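PDB 6SRT: N-acetylmuramoyl-L-alanine amidase, which probably hydrolyses the amide bond between N-acetylmuramic acid and L-alanine in bacterial peptidoglycan, as a zinc-dependent endolysin of the amidase 2 family. Local coordinates for residues H47-I59 with I71-Y84. Residues are numbered along the deposited sequence; the frame is centred on the assembly and turned at random.
With ZN (zinc ion), chain B; GOL (glycerol), chain D; PO4 (phosphate ion), chain E.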
ATOM      1  N   HIS A  47      -0.917  -0.601   5.145  1.00  9.27           N
ATOM      2  CA  HIS A  47      -0.656  -1.977   5.603  1.00  9.57           C
ATOM      3  C   HIS A  47       0.779  -2.145   6.063  1.00 10.06           C
ATOM      4  O   HIS A  47       1.652  -1.420   5.608  1.00 10.10           O
ATOM      5  CB  HIS A  47      -0.905  -2.948   4.484  1.00  9.20           C
ATOM      6  CG  HIS A  47      -2.300  -2.950   3.950  1.00  9.83           C
ATOM      7  ND1 HIS A  47      -3.251  -3.779   4.500  1.00 10.73           N
ATOM      8  CD2 HIS A  47      -2.863  -2.279   2.931  1.00 10.21           C
ATOM      9  CE1 HIS A  47      -4.378  -3.618   3.821  1.00 11.29           C
ATOM     10  NE2 HIS A  47      -4.185  -2.670   2.889  1.00 11.02           N
ATOM     11  N   HIS A  48       0.992  -3.163   6.884  1.00 10.31           N
ATOM     12  CA  HIS A  48       2.342  -3.717   7.106  1.00 10.88           C
ATOM     13  C   HIS A  48       2.336  -5.142   6.629  1.00 10.92           C
ATOM     14  O   HIS A  48       1.295  -5.756   6.443  1.00 12.46           O
ATOM     15  CB  HIS A  48       2.824  -3.554   8.549  1.00 10.64           C
ATOM     16  CG  HIS A  48       2.199  -4.360   9.620  1.00 11.08           C
ATOM     17  ND1 HIS A  48       2.782  -4.435  10.893  1.00 11.49           N
ATOM     18  CD2 HIS A  48       1.095  -5.141   9.612  1.00 11.59           C
ATOM     19  CE1 HIS A  48       2.033  -5.199  11.626  1.00 11.66           C
ATOM     20  NE2 HIS A  48       1.005  -5.674  10.876  1.00 11.60           N
ATOM     21  N   THR A  49       3.528  -5.672   6.401  1.00 10.95           N
ATOM     22  CA  THR A  49       3.677  -7.023   5.891  1.00 11.23           C
ATOM     23  C   THR A  49       3.818  -8.081   6.962  1.00 12.17           C
ATOM     24  O   THR A  49       3.679  -9.272   6.643  1.00 13.08           O
ATOM     25  CB  THR A  49       4.881  -7.122   4.961  1.00 11.56           C
ATOM     26  OG1 THR A  49       6.073  -6.739   5.667  1.00 12.44           O
ATOM     27  CG2 THR A  49       4.742  -6.255   3.736  1.00 13.56           C
ATOM     28  N   VAL A  50       4.120  -7.700   8.177  1.00 12.42           N
ATOM     29  CA  VAL A  50       4.463  -8.553   9.319  1.00 12.76           C
ATOM     30  C   VAL A  50       5.842  -9.183   9.111  1.00 12.92           C
ATOM     31  O   VAL A  50       6.742  -8.920   9.880  1.00 15.41           O
ATOM     32  CB  VAL A  50       3.394  -9.588   9.681  1.00 14.64           C
ATOM     33  CG1 VAL A  50       3.811 -10.380  10.912  1.00 17.74           C
ATOM     34  CG2 VAL A  50       2.046  -8.925   9.908  1.00 16.15           C
ATOM     35  N   ASP A  51       5.979 -10.026   8.129  1.00 12.72           N
ATOM     36  CA  ASP A  51       7.261 -10.618   7.802  1.00 13.67           C
ATOM     37  C   ASP A  51       8.168  -9.597   7.122  1.00 13.05           C
ATOM     38  O   ASP A  51       7.740  -8.780   6.351  1.00 14.96           O
ATOM     39  CB  ASP A  51       7.073 -11.805   6.874  1.00 17.02           C
ATOM     40  CG  ASP A  51       6.261 -12.959   7.484  1.00 21.58           C
ATOM     41  OD1 ASP A  51       6.340 -13.196   8.680  1.00 24.57           O
ATOM     42  OD2 ASP A  51       5.553 -13.575   6.762  1.00 42.18           O
ATOM     43  N   ASN A  52       9.436  -9.652   7.487  1.00 13.68           N
ATOM     44  CA  ASN A  52      10.552  -8.907   6.895  1.00 14.55           C
ATOM     45  C   ASN A  52      11.271  -9.731   5.816  1.00 15.62           C
ATOM     46  O   ASN A  52      11.009 -10.897   5.672  1.00 20.09           O
ATOM     47  CB  ASN A  52      11.480  -8.389   7.977  1.00 14.42           C
ATOM     48  CG  ASN A  52      10.906  -7.205   8.697  1.00 15.34           C
ATOM     49  OD1 ASN A  52      10.649  -6.197   8.113  1.00 18.52           O
ATOM     50  ND2 ASN A  52      10.697  -7.334   9.992  1.00 16.89           N
ATOM     51  N   ASN A  53      12.225  -9.160   5.094  0.50 19.14           N
ATOM     52  CA  ASN A  53      13.032  -9.899   4.088  0.50 19.87           C
ATOM     53  C   ASN A  53      12.247 -10.136   2.807  0.50 18.64           C
ATOM     54  O   ASN A  53      12.876 -10.794   2.021  0.50 18.53           O
ATOM     55  CB  ASN A  53      13.606 -11.251   4.577  0.50 16.60           C
ATOM     56  CG  ASN A  53      14.788 -11.002   5.477  0.50 18.62           C
ATOM     57  OD1 ASN A  53      15.061  -9.841   5.764  0.50 24.13           O
ATOM     58  ND2 ASN A  53      15.451 -12.035   5.958  0.50 18.53           N
ATOM     59  N   MET A  54      10.987  -9.657   2.606  1.00 15.73           N
ATOM     60  CA  MET A  54      10.168 -10.135   1.497  1.00 18.41           C
ATOM     61  C   MET A  54      10.359  -9.236   0.293  1.00 15.26           C
ATOM     62  O   MET A  54      10.226  -8.007   0.318  1.00 16.18           O
ATOM     63  CB  MET A  54       8.704 -10.325   1.794  1.00 26.84           C
ATOM     64  CG  MET A  54       8.508 -11.538   2.734  1.00 22.87           C
ATOM     65  SD  MET A  54       6.779 -11.919   2.810  1.00 29.72           S
ATOM     66  CE  MET A  54       6.228 -10.354   3.352  1.00 20.12           C
ATOM     67  N   THR A  55      10.669  -9.872  -0.831  1.00 17.20           N
ATOM     68  CA  THR A  55      10.642  -9.202  -2.133  1.00 16.23           C
ATOM     69  C   THR A  55       9.185  -9.025  -2.542  1.00 14.72           C
ATOM     70  O   THR A  55       8.293  -9.738  -2.108  1.00 15.08           O
ATOM     71  CB  THR A  55      11.353 -10.016  -3.205  1.00 18.18           C
ATOM     72  OG1 THR A  55      10.727 -11.294  -3.275  1.00 20.61           O
ATOM     73  CG2 THR A  55      12.828 -10.175  -2.856  1.00 21.13           C
ATOM     74  N   PRO A  56       8.870  -8.127  -3.504  1.00 14.44           N
ATOM     75  CA  PRO A  56       7.541  -8.072  -4.072  1.00 13.57           C
ATOM     76  C   PRO A  56       7.130  -9.393  -4.724  1.00 14.74           C
ATOM     77  O   PRO A  56       5.976  -9.773  -4.657  1.00 13.74           O
ATOM     78  CB  PRO A  56       7.590  -6.863  -5.051  1.00 16.08           C
ATOM     79  CG  PRO A  56       9.058  -6.637  -5.328  1.00 15.91           C
ATOM     80  CD  PRO A  56       9.760  -7.098  -4.084  1.00 15.24           C
ATOM     81  N   GLN A  57       8.102 -10.108  -5.321  1.00 15.09           N
ATOM     82  CA  GLN A  57       7.769 -11.403  -5.930  1.00 16.21           C
ATOM     83  C   GLN A  57       7.353 -12.428  -4.858  1.00 15.17           C
ATOM     84  O   GLN A  57       6.430 -13.249  -5.126  1.00 17.27           O
ATOM     85  CB  GLN A  57       8.944 -11.921  -6.747  1.00 19.51           C
ATOM     86  CG  GLN A  57       9.308 -11.061  -7.958  1.00 23.40           C
ATOM     87  CD  GLN A  57      10.261  -9.923  -7.696  1.00 20.69           C
ATOM     88  OE1 GLN A  57      10.625  -9.628  -6.523  1.00 20.29           O
ATOM     89  NE2 GLN A  57      10.781  -9.331  -8.781  1.00 27.98           N
ATOM     90  N   LYS A  58       7.952 -12.402  -3.666  1.00 16.53           N
ATOM     91  CA  LYS A  58       7.536 -13.304  -2.581  1.00 17.18           C
ATOM     92  C   LYS A  58       6.121 -12.980  -2.137  1.00 15.14           C
ATOM     93  O   LYS A  58       5.331 -13.874  -1.888  1.00 16.69           O
ATOM     94  CB  LYS A  58       8.523 -13.246  -1.416  1.00 19.65           C
ATOM     95  CG  LYS A  58       8.130 -14.185  -0.309  1.00 24.63           C
ATOM     96  CD  LYS A  58       8.385 -15.647  -0.661  1.00 33.20           C
ATOM     97  CE  LYS A  58       8.450 -16.555   0.549  1.00 47.55           C
ATOM     98  NZ  LYS A  58       8.440 -17.957   0.082  1.00 59.21           N
ATOM     99  N   ILE A  59       5.821 -11.683  -1.977  1.00 15.07           N
ATOM    100  CA  ILE A  59       4.432 -11.292  -1.615  1.00 13.95           C
ATOM    101  C   ILE A  59       3.468 -11.825  -2.687  1.00 12.74           C
ATOM    102  O   ILE A  59       2.424 -12.359  -2.361  1.00 13.58           O
ATOM    103  CB  ILE A  59       4.348  -9.769  -1.429  1.00 13.41           C
ATOM    104  CG1 ILE A  59       5.221  -9.333  -0.250  1.00 14.87           C
ATOM    105  CG2 ILE A  59       2.930  -9.418  -1.203  1.00 14.51           C
ATOM    106  CD1 ILE A  59       5.204  -7.840  -0.005  1.00 18.93           C
ATOM    107  N   ILE A  71       0.083 -10.159  -6.090  1.00 11.27           N
ATOM    108  CA  ILE A  71       0.297  -9.126  -5.054  1.00 10.77           C
ATOM    109  C   ILE A  71      -0.924  -8.243  -4.999  1.00 10.63           C
ATOM    110  O   ILE A  71      -1.343  -7.624  -6.008  1.00 11.45           O
ATOM    111  CB  ILE A  71       1.600  -8.389  -5.283  1.00 11.11           C
ATOM    112  CG1 ILE A  71       1.818  -7.325  -4.165  1.00 11.31           C
ATOM    113  CG2 ILE A  71       1.706  -7.806  -6.656  1.00 12.72           C
ATOM    114  CD1 ILE A  71       3.237  -6.873  -4.040  1.00 12.30           C
ATOM    115  N   GLY A  72      -1.512  -8.137  -3.776  1.00 10.89           N
ATOM    116  CA  GLY A  72      -2.773  -7.442  -3.606  1.00 10.43           C
ATOM    117  C   GLY A  72      -2.649  -5.960  -3.358  1.00 10.06           C
ATOM    118  O   GLY A  72      -3.656  -5.262  -3.436  1.00 11.07           O
ATOM    119  N   TYR A  73      -1.454  -5.500  -2.985  1.00 10.50           N
ATOM    120  CA  TYR A  73      -1.177  -4.081  -2.741  1.00 10.28           C
ATOM    121  C   TYR A  73      -0.888  -3.404  -4.093  1.00 10.50           C
ATOM    122  O   TYR A  73      -0.293  -4.023  -4.970  1.00 12.16           O
ATOM    123  CB  TYR A  73       0.077  -3.939  -1.853  1.00 10.77           C
ATOM    124  CG  TYR A  73       0.030  -4.772  -0.604  1.00 10.44           C
ATOM    125  CD1 TYR A  73      -0.953  -4.662   0.341  1.00 11.55           C
ATOM    126  CD2 TYR A  73       1.032  -5.725  -0.412  1.00 11.96           C
ATOM    127  CE1 TYR A  73      -0.913  -5.412   1.512  1.00 13.63           C
ATOM    128  CE2 TYR A  73       1.094  -6.474   0.736  1.00 14.61           C
ATOM    129  CZ  TYR A  73       0.079  -6.371   1.668  1.00 13.92           C
ATOM    130  OH  TYR A  73       0.180  -7.096   2.827  1.00 18.97           O
ATOM    131  N   HIS A  74      -1.241  -2.121  -4.182  1.00  9.58           N
ATOM    132  CA  HIS A  74      -0.835  -1.306  -5.334  1.00 10.01           C
ATOM    133  C   HIS A  74       0.636  -0.891  -5.247  1.00  9.68           C
ATOM    134  O   HIS A  74       1.275  -0.708  -6.301  1.00 10.29           O
ATOM    135  CB  HIS A  74      -1.727  -0.101  -5.449  1.00 10.12           C
ATOM    136  CG  HIS A  74      -3.139  -0.493  -5.722  1.00  8.87           C
ATOM    137  ND1 HIS A  74      -4.028  -0.700  -4.688  1.00  9.25           N
ATOM    138  CD2 HIS A  74      -3.764  -0.728  -6.910  1.00 10.30           C
ATOM    139  CE1 HIS A  74      -5.176  -1.096  -5.252  1.00  9.40           C
ATOM    140  NE2 HIS A  74      -5.054  -1.113  -6.606  1.00 10.31           N
ATOM    141  N   PHE A  75       1.165  -0.771  -4.032  1.00 10.05           N
ATOM    142  CA  PHE A  75       2.562  -0.348  -3.816  1.00  9.88           C
ATOM    143  C   PHE A  75       3.064  -1.078  -2.563  1.00  9.07           C
ATOM    144  O   PHE A  75       2.343  -1.269  -1.579  1.00 10.41           O
ATOM    145  CB  PHE A  75       2.657   1.160  -3.565  1.00 10.48           C
ATOM    146  CG  PHE A  75       2.144   1.953  -4.735  1.00 10.93           C
ATOM    147  CD1 PHE A  75       2.934   2.205  -5.826  1.00 11.20           C
ATOM    148  CD2 PHE A  75       0.793   2.399  -4.731  1.00 11.06           C
ATOM    149  CE1 PHE A  75       2.426   2.906  -6.913  1.00 12.20           C
ATOM    150  CE2 PHE A  75       0.270   3.054  -5.817  1.00 11.95           C
ATOM    151  CZ  PHE A  75       1.097   3.308  -6.895  1.00 12.28           C
ATOM    152  N   TYR A  76       4.375  -1.339  -2.588  1.00 10.65           N
ATOM    153  CA  TYR A  76       5.118  -1.992  -1.476  1.00 10.13           C
ATOM    154  C   TYR A  76       6.414  -1.212  -1.254  1.00 11.19           C
ATOM    155  O   TYR A  76       7.213  -1.087  -2.202  1.00 12.62           O
ATOM    156  CB  TYR A  76       5.383  -3.457  -1.855  1.00 11.32           C
ATOM    157  CG  TYR A  76       6.302  -4.180  -0.919  1.00 12.60           C
ATOM    158  CD1 TYR A  76       6.148  -4.094   0.459  1.00 11.85           C
ATOM    159  CD2 TYR A  76       7.315  -5.014  -1.386  1.00 12.90           C
ATOM    160  CE1 TYR A  76       7.012  -4.758   1.323  1.00 12.15           C
ATOM    161  CE2 TYR A  76       8.160  -5.715  -0.553  1.00 12.94           C
ATOM    162  CZ  TYR A  76       7.970  -5.637   0.807  1.00 13.30           C
ATOM    163  OH  TYR A  76       8.772  -6.292   1.698  1.00 14.44           O
ATOM    164  N   ILE A  77       6.579  -0.716  -0.055  1.00 11.06           N
ATOM    165  CA  ILE A  77       7.703   0.158   0.313  1.00 10.94           C
ATOM    166  C   ILE A  77       8.620  -0.655   1.192  1.00 10.90           C
ATOM    167  O   ILE A  77       8.278  -0.956   2.383  1.00 11.70           O
ATOM    168  CB  ILE A  77       7.244   1.457   0.968  1.00 12.36           C
ATOM    169  CG1 ILE A  77       6.184   2.148   0.109  1.00 11.38           C
ATOM    170  CG2 ILE A  77       8.456   2.315   1.201  1.00 12.65           C
ATOM    171  CD1 ILE A  77       5.696   3.416   0.679  1.00 12.88           C
ATOM    172  N   ARG A  78       9.821  -0.960   0.741  1.00 12.02           N
ATOM    173  CA  ARG A  78      10.825  -1.723   1.516  1.00 12.40           C
ATOM    174  C   ARG A  78      11.551  -0.794   2.477  1.00 13.67           C
ATOM    175  O   ARG A  78      11.429   0.444   2.440  1.00 13.86           O
ATOM    176  CB  ARG A  78      11.725  -2.490   0.553  1.00 14.67           C
ATOM    177  CG  ARG A  78      10.961  -3.626  -0.116  1.00 15.67           C
ATOM    178  CD  ARG A  78      11.884  -4.738  -0.584  1.00 16.42           C
ATOM    179  NE  ARG A  78      12.416  -5.435   0.555  1.00 17.25           N
ATOM    180  CZ  ARG A  78      13.133  -6.551   0.507  1.00 18.90           C
ATOM    181  NH1 ARG A  78      13.560  -7.018  -0.651  1.00 17.82           N
ATOM    182  NH2 ARG A  78      13.548  -7.086   1.629  1.00 20.70           N
ATOM    183  N   LYS A  79      12.304  -1.409   3.382  1.00 13.93           N
ATOM    184  CA  LYS A  79      12.975  -0.669   4.471  1.00 14.81           C
ATOM    185  C   LYS A  79      13.900   0.408   3.950  1.00 14.93           C
ATOM    186  O   LYS A  79      14.013   1.453   4.637  1.00 15.98           O
ATOM    187  CB  LYS A  79      13.703  -1.647   5.407  1.00 19.39           C
ATOM    188  CG  LYS A  79      12.709  -2.354   6.376  1.00 20.63           C
ATOM    189  CD  LYS A  79      13.373  -2.992   7.454  1.00 28.48           C
ATOM    190  CE  LYS A  79      12.592  -3.794   8.425  1.00 23.87           C
ATOM    191  NZ  LYS A  79      11.250  -3.393   8.819  1.00 18.69           N
ATOM    192  N   ASP A  80      14.512   0.208   2.811  1.00 16.27           N
ATOM    193  CA  ASP A  80      15.390   1.261   2.248  1.00 17.97           C
ATOM    194  C   ASP A  80      14.633   2.377   1.554  1.00 16.54           C
ATOM    195  O   ASP A  80      15.285   3.247   0.999  1.00 18.29           O
ATOM    196  CB  ASP A  80      16.472   0.610   1.382  1.00 20.79           C
ATOM    197  CG  ASP A  80      15.940  -0.004   0.110  1.00 23.62           C
ATOM    198  OD1 ASP A  80      14.719   0.112  -0.152  1.00 21.22           O
ATOM    199  OD2 ASP A  80      16.807  -0.450  -0.666  1.00 32.81           O
ATOM    200  N   GLY A  81      13.317   2.354   1.551  1.00 15.60           N
ATOM    201  CA  GLY A  81      12.472   3.381   0.933  1.00 14.22           C
ATOM    202  C   GLY A  81      12.098   3.045  -0.497  1.00 14.14           C
ATOM    203  O   GLY A  81      11.303   3.796  -1.069  1.00 15.15           O
ATOM    204  N   THR A  82      12.601   1.963  -1.069  1.00 14.41           N
ATOM    205  CA  THR A  82      12.256   1.646  -2.470  1.00 13.68           C
ATOM    206  C   THR A  82      10.766   1.360  -2.565  1.00 13.34           C
ATOM    207  O   THR A  82      10.248   0.557  -1.784  1.00 13.46           O
ATOM    208  CB  THR A  82      13.057   0.447  -2.988  1.00 15.18           C
ATOM    209  OG1 THR A  82      14.469   0.736  -2.835  1.00 19.63           O
ATOM    210  CG2 THR A  82      12.742   0.228  -4.462  1.00 18.62           C
ATOM    211  N   ILE A  83      10.146   2.004  -3.539  1.00 13.08           N
ATOM    212  CA  ILE A  83       8.694   1.840  -3.802  1.00 11.97           C
ATOM    213  C   ILE A  83       8.587   0.888  -4.979  1.00 12.72           C
ATOM    214  O   ILE A  83       8.958   1.240  -6.097  1.00 15.37           O
ATOM    215  CB  ILE A  83       7.972   3.142  -4.063  1.00 12.54           C
ATOM    216  CG1 ILE A  83       8.160   4.189  -2.969  1.00 13.21           C
ATOM    217  CG2 ILE A  83       6.515   2.819  -4.344  1.00 14.02           C
ATOM    218  CD1 ILE A  83       7.788   5.556  -3.447  1.00 14.63           C
ATOM    219  N   TYR A  84       8.010  -0.278  -4.764  1.00 11.91           N
ATOM    220  CA  TYR A  84       7.715  -1.220  -5.831  1.00 12.96           C
ATOM    221  C   TYR A  84       6.249  -1.161  -6.182  1.00 12.06           C
ATOM    222  O   TYR A  84       5.360  -1.159  -5.339  1.00 12.28           O
ATOM    223  CB  TYR A  84       7.996  -2.656  -5.418  1.00 13.26           C
ATOM    224  CG  TYR A  84       9.455  -2.897  -5.191  1.00 14.41           C
ATOM    225  CD1 TYR A  84      10.332  -3.132  -6.215  1.00 16.41           C
ATOM    226  CD2 TYR A  84       9.993  -2.798  -3.915  1.00 17.25           C
ATOM    227  CE1 TYR A  84      11.673  -3.448  -5.985  1.00 20.26           C
ATOM    228  CE2 TYR A  84      11.355  -2.976  -3.685  1.00 19.74           C
ATOM    229  CZ  TYR A  84      12.220  -3.308  -4.713  1.00 18.33           C
ATOM    230  OH  TYR A  84      13.552  -3.541  -4.483  1.00 26.33           O
TER
HETATM  231 ZN    ZN B 201      -3.185  -4.973   6.173  0.80 11.54          ZN
HETATM  232  C1  GOL D 203       0.752 -10.617   3.743  0.70 33.82           C
HETATM  233  O1  GOL D 203      -0.487 -10.205   3.195  0.70 19.38           O
HETATM  234  C2  GOL D 203       1.871  -9.921   3.015  0.70 25.96           C
HETATM  235  O2  GOL D 203       2.026  -8.617   3.572  0.70 25.28           O
HETATM  236  C3  GOL D 203       3.153 -10.692   3.129  0.70 27.46           C
HETATM  237  O3  GOL D 203       3.334 -11.135   4.476  0.70 28.88           O
HETATM  238  P   PO4 E 204      -1.890  -7.620   5.650  0.70 17.04           P
HETATM  239  O1  PO4 E 204      -3.050  -7.065   6.358  0.70 25.03           O
HETATM  240  O2  PO4 E 204      -2.111  -9.049   5.184  0.70 21.11           O
HETATM  241  O3  PO4 E 204      -0.623  -7.630   6.637  0.70 18.66           O
HETATM  242  O4  PO4 E 204      -1.735  -6.687   4.520  0.70 22.59           O
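Tyr73 CE1 sits over one face of the His47 imidazole, 3.7 Å from His47 CG and displaced toward the rim; with the planes inclined at 49°, the two rings meet obliquely. His47 ND1 binds the zinc ion, whose shell is completed by His144, Cys152 and phosphate O1, while His47 NE2 is engaged by His95. Tyr73 OH donates to phosphate O4 at 2.6 Å, and glycerol O2 donates to the same hydroxyl; both partners lie at the edge of the phenol ring, near its plane.

Tyr76 forms the second cluster. CD1 of Ile59 rests 3.5 Å from the Tyr76 ring centroid, only 6° off the normal, a well-centred CH-pi contact. Extension of Ile59 CG1 to CD1 (chi2 180°) brings that methyl over the ring, whereas CG2 turns to Ile71 CG1 and Tyr73 CE2. Thr49 CG2 approaches Tyr76 CE1, and at the ring edge Tyr76 OH donates to Met54 O over 2.6 Å, tilted somewhat out of the carbonyl plane. The Arg78 guanidinium presents a face to this same oxygen, its CZ 3.3 Å from Met54 O, while NE forms a salt bridge with Glu109.

Farther out, Pro56 CG packs over Tyr84, whose opposite face meets Thr82 CG2. Thr55, the N-cap residue of helix 56-65, accepts from Lys58 N through OG1, and Lys79 NZ donates to Asn52 OD1 at 3.0 Å and also pairs with Glu115.

The contact thus seats the start of helix 56-65 and its preceding loop on the hairpin of strands 75-77 and 83-85. It also lines the metal pocket: the phosphate, probably from the crystallisation liquor, binds zinc through O1 and Tyr73 through O4, so this hydroxyl can probably donate to an anionic group held at the metal.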